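Local coordinates for protein acinetobacter secreted protease CpaA (Acinetobacter nosocomialis M2, PDB 6O38) that is a zinc metalloprotease that Acinetobacter secretes through the type II secretion system with the help of its chaperone CpaB, at residues 25-30 with 50-55; 34-39 with 56-61; 379-384 with 421-426. One frame throughout, in Å; residues are numbered along the deposited sequence.

Interaction 1: residues 25-30 with 50-55; sequences FSLANG and IRSSAA
The carboxamide of Asn29 is the flat group that reaches across this contact, and it meets residues 50-55 at its oxygen end. OD1 accepts the backbone N-H of Ala55, with an N-to-OD1 separation of 2.6 Å, and the donor is tilted 16° from the amide plane. CA of Ala54 lies 3.3 Å from the same OD1 of Asn29. Chi1 of -83° sets CG of Asn29 anti to the carbonyl carbon and beside the backbone N; the oxygen end of the amide then meets residues 54-55. A second flat group, the Ala28 carbonyl, is met by the Ala54 methyl, whose CB is 3.3 Å from Ala28 O. The ring of Phe25 turns elsewhere and packs on Pro7, Ile16 and Leu36.

Before this loop-to-loop junction, the segments 25-27 and 50-52 of strands 22-27 and 47-52 run parallel, 15° apart. Phe25, Ser26 and Leu27 are bridged in order with Ile50, Arg51 and Ser52. Three backbone bonds carry the pairing: Arg51 N to Phe25 O, Leu27 N to Arg51 O (both 2.9 Å), and Ser53 N to Leu27 O (2.8 Å). The pair belongs to one layer of a StcE-type beta-sandwich domain. Phe25, Leu27, Ile50 and Ser52 share the face directed at strands 35-37, 58-61 and 71-74 of the other layer. On this face Leu27 CB stands 3.9 Å from Ser52 OG, and Leu27 CD1 approaches Ser52 CB. Ser26 and Arg51 occupy the other face, where Arg51 NE forms a salt bridge with Glu24. At the strand ends, Ser53 OG adds a weak bond to Leu27 O at 3.4 Å, joining Ser53 N on one acceptor.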
loop_
_atom_site.group_PDB
_atom_site.type_symbol
_atom_site.label_atom_id
_atom_site.label_comp_id
_atom_site.label_asym_id
_atom_site.label_seq_id
_atom_site.Cartn_x
_atom_site.Cartn_y
_atom_site.Cartn_z
ATOM N N PHE A 25 -20.654 -19.187 20.791
ATOM C CA PHE A 25 -20.086 -17.972 21.362
ATOM C C PHE A 25 -20.976 -16.793 20.991
ATOM O O PHE A 25 -21.123 -16.471 19.806
ATOM C CB PHE A 25 -18.658 -17.762 20.858
ATOM C CG PHE A 25 -17.869 -16.765 21.656
ATOM C CD1 PHE A 25 -17.261 -17.137 22.843
ATOM C CD2 PHE A 25 -17.719 -15.462 21.211
ATOM C CE1 PHE A 25 -16.528 -16.225 23.579
ATOM C CE2 PHE A 25 -16.986 -14.545 21.942
ATOM C CZ PHE A 25 -16.390 -14.928 23.127
ATOM N N SER A 26 -21.565 -16.151 21.997
ATOM C CA SER A 26 -22.546 -15.096 21.788
ATOM C C SER A 26 -21.994 -13.748 22.231
ATOM O O SER A 26 -21.333 -13.644 23.270
ATOM C CB SER A 26 -23.842 -15.397 22.548
ATOM O OG SER A 26 -24.444 -16.590 22.074
ATOM N N LEU A 27 -22.274 -12.719 21.435
ATOM C CA LEU A 27 -21.886 -11.346 21.730
ATOM C C LEU A 27 -23.140 -10.507 21.937
ATOM O O LEU A 27 -24.095 -10.609 21.160
ATOM C CB LEU A 27 -21.038 -10.762 20.596
ATOM C CG LEU A 27 -19.670 -11.399 20.344
ATOM C CD1 LEU A 27 -19.239 -11.185 18.904
ATOM C CD2 LEU A 27 -18.635 -10.826 21.297
ATOM N N ALA A 28 -23.135 -9.683 22.983
ATOM C CA ALA A 28 -24.265 -8.822 23.305
ATOM C C ALA A 28 -23.742 -7.431 23.643
ATOM O O ALA A 28 -22.532 -7.184 23.639
ATOM C CB ALA A 28 -25.096 -9.402 24.455
ATOM N N ASN A 29 -24.665 -6.512 23.939
ATOM C CA ASN A 29 -24.265 -5.144 24.251
ATOM C C ASN A 29 -23.479 -5.077 25.557
ATOM O O ASN A 29 -22.457 -4.386 25.637
ATOM C CB ASN A 29 -25.493 -4.235 24.313
ATOM C CG ASN A 29 -25.929 -3.755 22.943
ATOM O OD1 ASN A 29 -25.113 -3.619 22.032
ATOM N ND2 ASN A 29 -27.222 -3.493 22.791
ATOM N N GLY A 30 -23.938 -5.782 26.585
ATOM C CA GLY A 30 -23.213 -5.862 27.834
ATOM C C GLY A 30 -22.176 -6.957 27.894
ATOM O O GLY A 30 -21.481 -7.091 28.906
ATOM N N ILE A 50 -20.830 -18.533 16.087
ATOM C CA ILE A 50 -20.671 -17.181 16.611
ATOM C C ILE A 50 -21.933 -16.392 16.288
ATOM O O ILE A 50 -22.307 -16.255 15.117
ATOM C CB ILE A 50 -19.428 -16.489 16.031
ATOM C CG1 ILE A 50 -18.173 -17.318 16.307
ATOM C CG2 ILE A 50 -19.280 -15.090 16.610
ATOM C CD1 ILE A 50 -16.911 -16.731 15.711
ATOM N N ARG A 51 -22.588 -15.877 17.326
ATOM C CA ARG A 51 -23.748 -15.013 17.182
ATOM C C ARG A 51 -23.445 -13.654 17.796
ATOM O O ARG A 51 -22.613 -13.536 18.701
ATOM C CB ARG A 51 -24.990 -15.616 17.850
ATOM C CG ARG A 51 -25.514 -16.879 17.190
ATOM C CD ARG A 51 -26.765 -17.376 17.899
ATOM N NE ARG A 51 -27.320 -18.572 17.272
ATOM C CZ ARG A 51 -28.403 -19.207 17.708
ATOM N NH1 ARG A 51 -28.838 -20.290 17.079
ATOM N NH2 ARG A 51 -29.050 -18.762 18.778
ATOM N N SER A 52 -24.128 -12.625 17.301
ATOM C CA SER A 52 -23.907 -11.271 17.791
ATOM C C SER A 52 -25.206 -10.483 17.745
ATOM O O SER A 52 -25.875 -10.441 16.710
ATOM C CB SER A 52 -22.831 -10.556 16.969
ATOM O OG SER A 52 -22.681 -9.210 17.391
ATOM N N SER A 53 -25.552 -9.865 18.874
ATOM C CA SER A 53 -26.646 -8.905 18.944
ATOM C C SER A 53 -26.172 -7.549 19.449
ATOM O O SER A 53 -27.002 -6.696 19.783
ATOM C CB SER A 53 -27.773 -9.435 19.836
ATOM O OG SER A 53 -27.339 -9.580 21.177
ATOM N N ALA A 54 -24.861 -7.331 19.508
ATOM C CA ALA A 54 -24.311 -6.095 20.040
ATOM C C ALA A 54 -24.358 -4.984 19.000
ATOM O O ALA A 54 -24.308 -5.229 17.790
ATOM C CB ALA A 54 -22.869 -6.306 20.502
ATOM N N ALA A 55 -24.457 -3.745 19.489
ATOM C CA ALA A 55 -24.448 -2.597 18.590
ATOM C C ALA A 55 -23.083 -2.401 17.944
ATOM O O ALA A 55 -23.000 -1.914 16.811
ATOM C CB ALA A 55 -24.865 -1.336 19.345
#

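Interaction 2: residues 34-39 with 56-61; sequences KNLSLP and YSSYLD
Leu36 O is approached by three groups of the facing strand. Asp61 N donates to Leu36 O at 2.8 Å in a nearly straight bond (174° at the hydrogen). Leu60 CA makes a CH...O contact with Leu36 O at 3.4 Å, and the methyl Leu60 CD1 sits 3.5 Å from Leu36 O. Two further bonds, Tyr59 N to Lys34 O and Leu36 N to Tyr59 O, complete a parallel ladder in which Asn35 pairs with Tyr59 and Leu36 with Leu60.

Chi1 of 173° sets Leu60 CG anti to the backbone N, and chi2 of 62° then places CD1, 4.0 Å from Leu36 CB. Leu36 presents CD1 to Ser58 CB at 3.6 Å, while Ser58 OG bonds to the Val33 carbonyl. Leu36 and Leu60 share the face that packs on Ile50 of strand 47-52, across the beta-sandwich. Asn35 and Tyr59 lie on the reverse face, where Lys34 CG touches Tyr59 CD2 at 4.2 Å.

This polar face also meets the chaperone: Lys34 and Asn35 pack on Glu47 of CpaB, and Tyr59 on Glu92 of CpaB. The chemistry divides by face, leucines turned into the sandwich and a mixed polar and aromatic surface offered to the chaperone.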
loop_
_atom_site.group_PDB
_atom_site.type_symbol
_atom_site.label_atom_id
_atom_site.label_comp_id
_atom_site.label_asym_id
_atom_site.label_seq_id
_atom_site.Cartn_x
_atom_site.Cartn_y
_atom_site.Cartn_z
ATOM N N LYS A 34 -14.018 -6.927 20.851
ATOM C CA LYS A 34 -13.839 -6.454 19.481
ATOM C C LYS A 34 -13.217 -7.524 18.588
ATOM O O LYS A 34 -13.727 -7.802 17.496
ATOM C CB LYS A 34 -12.983 -5.185 19.469
ATOM C CG LYS A 34 -13.100 -4.383 18.184
ATOM C CD LYS A 34 -12.297 -3.095 18.255
ATOM C CE LYS A 34 -12.710 -2.130 17.155
ATOM N NZ LYS A 34 -14.139 -1.722 17.293
ATOM N N ASN A 35 -12.122 -8.132 19.031
ATOM C CA ASN A 35 -11.374 -9.089 18.225
ATOM C C ASN A 35 -11.633 -10.505 18.722
ATOM O O ASN A 35 -11.541 -10.773 19.925
ATOM C CB ASN A 35 -9.877 -8.775 18.260
ATOM C CG ASN A 35 -9.560 -7.397 17.713
ATOM O OD1 ASN A 35 -10.248 -6.896 16.824
ATOM N ND2 ASN A 35 -8.514 -6.775 18.245
ATOM N N LEU A 36 -11.953 -11.403 17.793
ATOM C CA LEU A 36 -12.247 -12.794 18.097
ATOM C C LEU A 36 -11.333 -13.704 17.285
ATOM O O LEU A 36 -10.803 -13.316 16.240
ATOM C CB LEU A 36 -13.715 -13.138 17.801
ATOM C CG LEU A 36 -14.817 -12.603 18.722
ATOM C CD1 LEU A 36 -15.046 -11.111 18.529
ATOM C CD2 LEU A 36 -16.110 -13.373 18.500
ATOM N N SER A 37 -11.158 -14.928 17.778
ATOM C CA SER A 37 -10.329 -15.911 17.096
ATOM C C SER A 37 -10.788 -17.308 17.482
ATOM O O SER A 37 -11.312 -17.526 18.577
ATOM C CB SER A 37 -8.844 -15.730 17.432
ATOM O OG SER A 37 -8.601 -15.967 18.807
ATOM N N LEU A 38 -10.584 -18.256 16.561
ATOM C CA LEU A 38 -10.899 -19.662 16.750
ATOM C C LEU A 38 -9.676 -20.418 17.264
ATOM O O LEU A 38 -8.537 -20.050 16.958
ATOM C CB LEU A 38 -11.375 -20.281 15.438
ATOM C CG LEU A 38 -12.645 -19.673 14.837
ATOM C CD1 LEU A 38 -12.979 -20.325 13.506
ATOM C CD2 LEU A 38 -13.813 -19.798 15.806
ATOM N N PRO A 39 -9.877 -21.473 18.052
ATOM C CA PRO A 39 -8.730 -22.185 18.627
ATOM C C PRO A 39 -8.018 -23.039 17.589
ATOM O O PRO A 39 -8.644 -23.637 16.711
ATOM C CB PRO A 39 -9.364 -23.049 19.721
ATOM C CG PRO A 39 -10.748 -23.297 19.227
ATOM C CD PRO A 39 -11.160 -22.046 18.495
ATOM N N TYR A 56 -22.010 -2.770 18.640
ATOM C CA TYR A 56 -20.662 -2.646 18.108
ATOM C C TYR A 56 -20.309 -3.863 17.266
ATOM O O TYR A 56 -20.674 -4.994 17.600
ATOM C CB TYR A 56 -19.644 -2.486 19.238
ATOM C CG TYR A 56 -19.705 -1.151 19.945
ATOM C CD1 TYR A 56 -20.388 -0.077 19.386
ATOM C CD2 TYR A 56 -19.075 -0.962 21.168
ATOM C CE1 TYR A 56 -20.443 1.146 20.029
ATOM C CE2 TYR A 56 -19.126 0.256 21.817
ATOM C CZ TYR A 56 -19.812 1.306 21.244
ATOM O OH TYR A 56 -19.864 2.522 21.887
ATOM N N SER A 57 -19.595 -3.623 16.170
ATOM C CA SER A 57 -19.166 -4.704 15.298
ATOM C C SER A 57 -17.969 -5.435 15.894
ATOM O O SER A 57 -17.174 -4.865 16.648
ATOM C CB SER A 57 -18.807 -4.168 13.911
ATOM O OG SER A 57 -19.946 -3.627 13.263
ATOM N N SER A 58 -17.848 -6.712 15.546
ATOM C CA SER A 58 -16.730 -7.543 15.960
ATOM C C SER A 58 -15.995 -8.053 14.728
ATOM O O SER A 58 -16.526 -8.045 13.613
ATOM C CB SER A 58 -17.198 -8.719 16.825
ATOM O OG SER A 58 -17.751 -8.262 18.048
ATOM N N TYR A 59 -14.759 -8.496 14.938
ATOM C CA TYR A 59 -13.886 -8.913 13.849
ATOM C C TYR A 59 -13.214 -10.226 14.215
ATOM O O TYR A 59 -12.666 -10.363 15.314
ATOM C CB TYR A 59 -12.850 -7.828 13.543
ATOM C CG TYR A 59 -13.481 -6.501 13.188
ATOM C CD1 TYR A 59 -13.854 -6.215 11.881
ATOM C CD2 TYR A 59 -13.722 -5.542 14.162
ATOM C CE1 TYR A 59 -14.438 -5.006 11.554
ATOM C CE2 TYR A 59 -14.307 -4.330 13.844
ATOM C CZ TYR A 59 -14.662 -4.068 12.538
ATOM O OH TYR A 59 -15.245 -2.863 12.218
ATOM N N LEU A 60 -13.257 -11.185 13.294
ATOM C CA LEU A 60 -12.799 -12.544 13.540
ATOM C C LEU A 60 -11.509 -12.814 12.777
ATOM O O LEU A 60 -11.433 -12.568 11.568
ATOM C CB LEU A 60 -13.869 -13.559 13.132
ATOM C CG LEU A 60 -13.465 -15.035 13.189
ATOM C CD1 LEU A 60 -13.100 -15.440 14.608
ATOM C CD2 LEU A 60 -14.574 -15.919 12.642
ATOM N N ASP A 61 -10.504 -13.320 13.487
ATOM C CA ASP A 61 -9.280 -13.792 12.852
ATOM C C ASP A 61 -9.588 -15.041 12.034
ATOM O O ASP A 61 -10.091 -16.034 12.570
ATOM C CB ASP A 61 -8.221 -14.082 13.914
ATOM C CG ASP A 61 -6.915 -14.587 13.324
ATOM O OD1 ASP A 61 -6.729 -14.498 12.093
ATOM O OD2 ASP A 61 -6.069 -15.076 14.102
#

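Interaction 3: residues 379-384 with 421-426; sequences LVSSPE and VGYITY
Two parallel strands, 367-381 and 416-425, pair here in the protease part of the chain, just where the first gives way to helix 383-389. Their short segments diverge by only 15°, and Leu379, Val380 and Ser381 are bridged with Tyr423, Ile424 and Thr425. Four backbone hydrogen bonds shuttle between them. Leu379 N donates to Gly422 O and Ser381 N to Ile424 O, while Ile424 N and Tyr426 N return to Leu379 O and Ser381 O, all at 2.9-3.0 Å.

On one face Val380 and Ile424 lie side by side, pointing the same way. Chi1 of 65° places Ile424 CG1 between the backbone N and the carbonyl carbon, and it is this CG1 that Val380 CG2 meets at 3.7 Å. Val380 CG1 reaches Tyr426 CB at 4.1 Å, and the Tyr426 hydroxyl is bonded to Asp443. The other face carries Tyr423, whose ring stretches past its own partner: CD1 is 3.9 Å from Leu379 CB, and OH is 3.2 Å from Ser381 CB. This puts the phenol beside the serine methylene, whereas Ser381 OG is bonded to Gln461 and Asn386. Helix 391-411 covers this face, through Met398 on Leu379 and Ala394 on Ser381 and Tyr423.

At the strand exit Pro383 CG touches Thr425 CG2 at 3.9 Å, the two side chains crossing obliquely. Ser382 is the N-cap of the helix, its OG accepting a weak bond from Glu384 N. Strand 367-381 also pairs in parallel with 457-462, followed by 483-487 and the antiparallel 471-473. That order, with helix 391-411 lying between the paired strands in the chain, matches the beta-alpha-beta opening and five-stranded sheet of metzincin-like proteases, consistent with the reprolysin-like family assignment.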
loop_
_atom_site.group_PDB
_atom_site.type_symbol
_atom_site.label_atom_id
_atom_site.label_comp_id
_atom_site.label_asym_id
_atom_site.label_seq_id
_atom_site.Cartn_x
_atom_site.Cartn_y
_atom_site.Cartn_z
ATOM N N LEU A 379 13.706 22.089 7.255
ATOM C CA LEU A 379 12.782 21.558 8.247
ATOM C C LEU A 379 12.911 22.368 9.531
ATOM O O LEU A 379 13.998 22.448 10.113
ATOM C CB LEU A 379 13.057 20.077 8.509
ATOM C CG LEU A 379 13.057 19.178 7.270
ATOM C CD1 LEU A 379 13.271 17.721 7.656
ATOM C CD2 LEU A 379 11.768 19.345 6.478
ATOM N N VAL A 380 11.804 22.962 9.969
ATOM C CA VAL A 380 11.760 23.779 11.176
ATOM C C VAL A 380 10.820 23.112 12.169
ATOM O O VAL A 380 9.662 22.831 11.841
ATOM C CB VAL A 380 11.304 25.218 10.874
ATOM C CG1 VAL A 380 11.415 26.082 12.121
ATOM C CG2 VAL A 380 12.120 25.807 9.734
ATOM N N SER A 381 11.320 22.858 13.376
ATOM C CA SER A 381 10.542 22.235 14.438
ATOM C C SER A 381 10.438 23.193 15.616
ATOM O O SER A 381 11.449 23.736 16.071
ATOM C CB SER A 381 11.171 20.914 14.884
ATOM O OG SER A 381 10.210 20.078 15.503
ATOM N N SER A 382 9.218 23.397 16.100
ATOM C CA SER A 382 9.002 24.296 17.223
ATOM C C SER A 382 9.560 23.684 18.507
ATOM O O SER A 382 9.480 22.466 18.700
ATOM C CB SER A 382 7.512 24.592 17.392
ATOM O OG SER A 382 7.276 25.392 18.538
ATOM N N PRO A 383 10.144 24.496 19.392
ATOM C CA PRO A 383 10.564 23.965 20.700
ATOM C C PRO A 383 9.425 23.345 21.488
ATOM O O PRO A 383 9.661 22.416 22.273
ATOM C CB PRO A 383 11.138 25.199 21.412
ATOM C CG PRO A 383 11.500 26.144 20.316
ATOM C CD PRO A 383 10.500 25.913 19.224
ATOM N N GLU A 384 8.196 23.839 21.315
ATOM C CA GLU A 384 7.046 23.206 21.951
ATOM C C GLU A 384 6.889 21.761 21.494
ATOM O O GLU A 384 6.537 20.883 22.291
ATOM C CB GLU A 384 5.775 24.005 21.662
ATOM C CG GLU A 384 5.642 25.277 22.486
ATOM C CD GLU A 384 4.385 26.059 22.157
ATOM O OE1 GLU A 384 3.830 25.862 21.056
ATOM O OE2 GLU A 384 3.948 26.867 23.005
ATOM N N VAL A 421 17.944 19.618 3.593
ATOM C CA VAL A 421 19.293 20.168 3.637
ATOM C C VAL A 421 19.582 20.882 4.943
ATOM O O VAL A 421 20.686 21.422 5.110
ATOM C CB VAL A 421 19.548 21.108 2.445
ATOM C CG1 VAL A 421 19.460 20.334 1.141
ATOM C CG2 VAL A 421 18.548 22.251 2.451
ATOM N N GLY A 422 18.634 20.905 5.875
ATOM C CA GLY A 422 18.842 21.557 7.151
ATOM C C GLY A 422 17.703 21.330 8.122
ATOM O O GLY A 422 16.547 21.187 7.710
ATOM N N TYR A 423 18.017 21.293 9.414
ATOM C CA TYR A 423 17.015 21.109 10.457
ATOM C C TYR A 423 17.316 22.077 11.589
ATOM O O TYR A 423 18.391 22.010 12.193
ATOM C CB TYR A 423 17.006 19.663 10.968
ATOM C CG TYR A 423 16.069 19.419 12.131
ATOM C CD1 TYR A 423 14.740 19.078 11.916
ATOM C CD2 TYR A 423 16.515 19.521 13.443
ATOM C CE1 TYR A 423 13.881 18.851 12.976
ATOM C CE2 TYR A 423 15.664 19.299 14.507
ATOM C CZ TYR A 423 14.349 18.963 14.269
ATOM O OH TYR A 423 13.501 18.738 15.330
ATOM N N ILE A 424 16.376 22.975 11.874
ATOM C CA ILE A 424 16.553 23.994 12.899
ATOM C C ILE A 424 15.401 23.906 13.887
ATOM O O ILE A 424 14.269 23.564 13.528
ATOM C CB ILE A 424 16.657 25.420 12.309
ATOM C CG1 ILE A 424 15.346 25.827 11.632
ATOM C CG2 ILE A 424 17.823 25.513 11.340
ATOM C CD1 ILE A 424 15.321 27.270 11.173
ATOM N N THR A 425 15.702 24.205 15.146
ATOM C CA THR A 425 14.700 24.292 16.199
ATOM C C THR A 425 14.376 25.761 16.432
ATOM O O THR A 425 15.257 26.542 16.808
ATOM C CB THR A 425 15.199 23.639 17.488
ATOM O OG1 THR A 425 15.168 22.213 17.348
ATOM C CG2 THR A 425 14.330 24.056 18.669
ATOM N N TYR A 426 13.118 26.134 16.206
ATOM C CA TYR A 426 12.734 27.536 16.263
ATOM C C TYR A 426 11.218 27.646 16.327
ATOM O O TYR A 426 10.507 26.858 15.699
ATOM C CB TYR A 426 13.267 28.304 15.049
ATOM C CG TYR A 426 12.876 29.761 15.035
ATOM C CD1 TYR A 426 13.514 30.679 15.859
ATOM C CD2 TYR A 426 11.860 30.217 14.207
ATOM C CE1 TYR A 426 13.155 32.012 15.852
ATOM C CE2 TYR A 426 11.495 31.544 14.196
ATOM C CZ TYR A 426 12.145 32.439 15.018
ATOM O OH TYR A 426 11.780 33.766 15.005
#

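Interactions 1 and 2 lie in the two facing layers of one beta-sandwich domain, and their segments alternate along the chain. Their inner faces meet directly: Phe25 CE2 touches Leu36 CD2 at 3.7 Å. All three contacts are partly buried. In interactions 1 and 2 the leucine, isoleucine and phenylalanine face is the core side, and the Ser26/Arg51 and Asn35/Tyr59 faces are more open; only interaction 2 touches CpaB. Interaction 3 stands apart in the protease part, its nearest atoms about 38 Å from those of interaction 1 and about 30 Å from those of interaction 2. There Leu379, Val380 and Ser381 are buried, Thr425 and Pro383 exposed, and helices cover both faces.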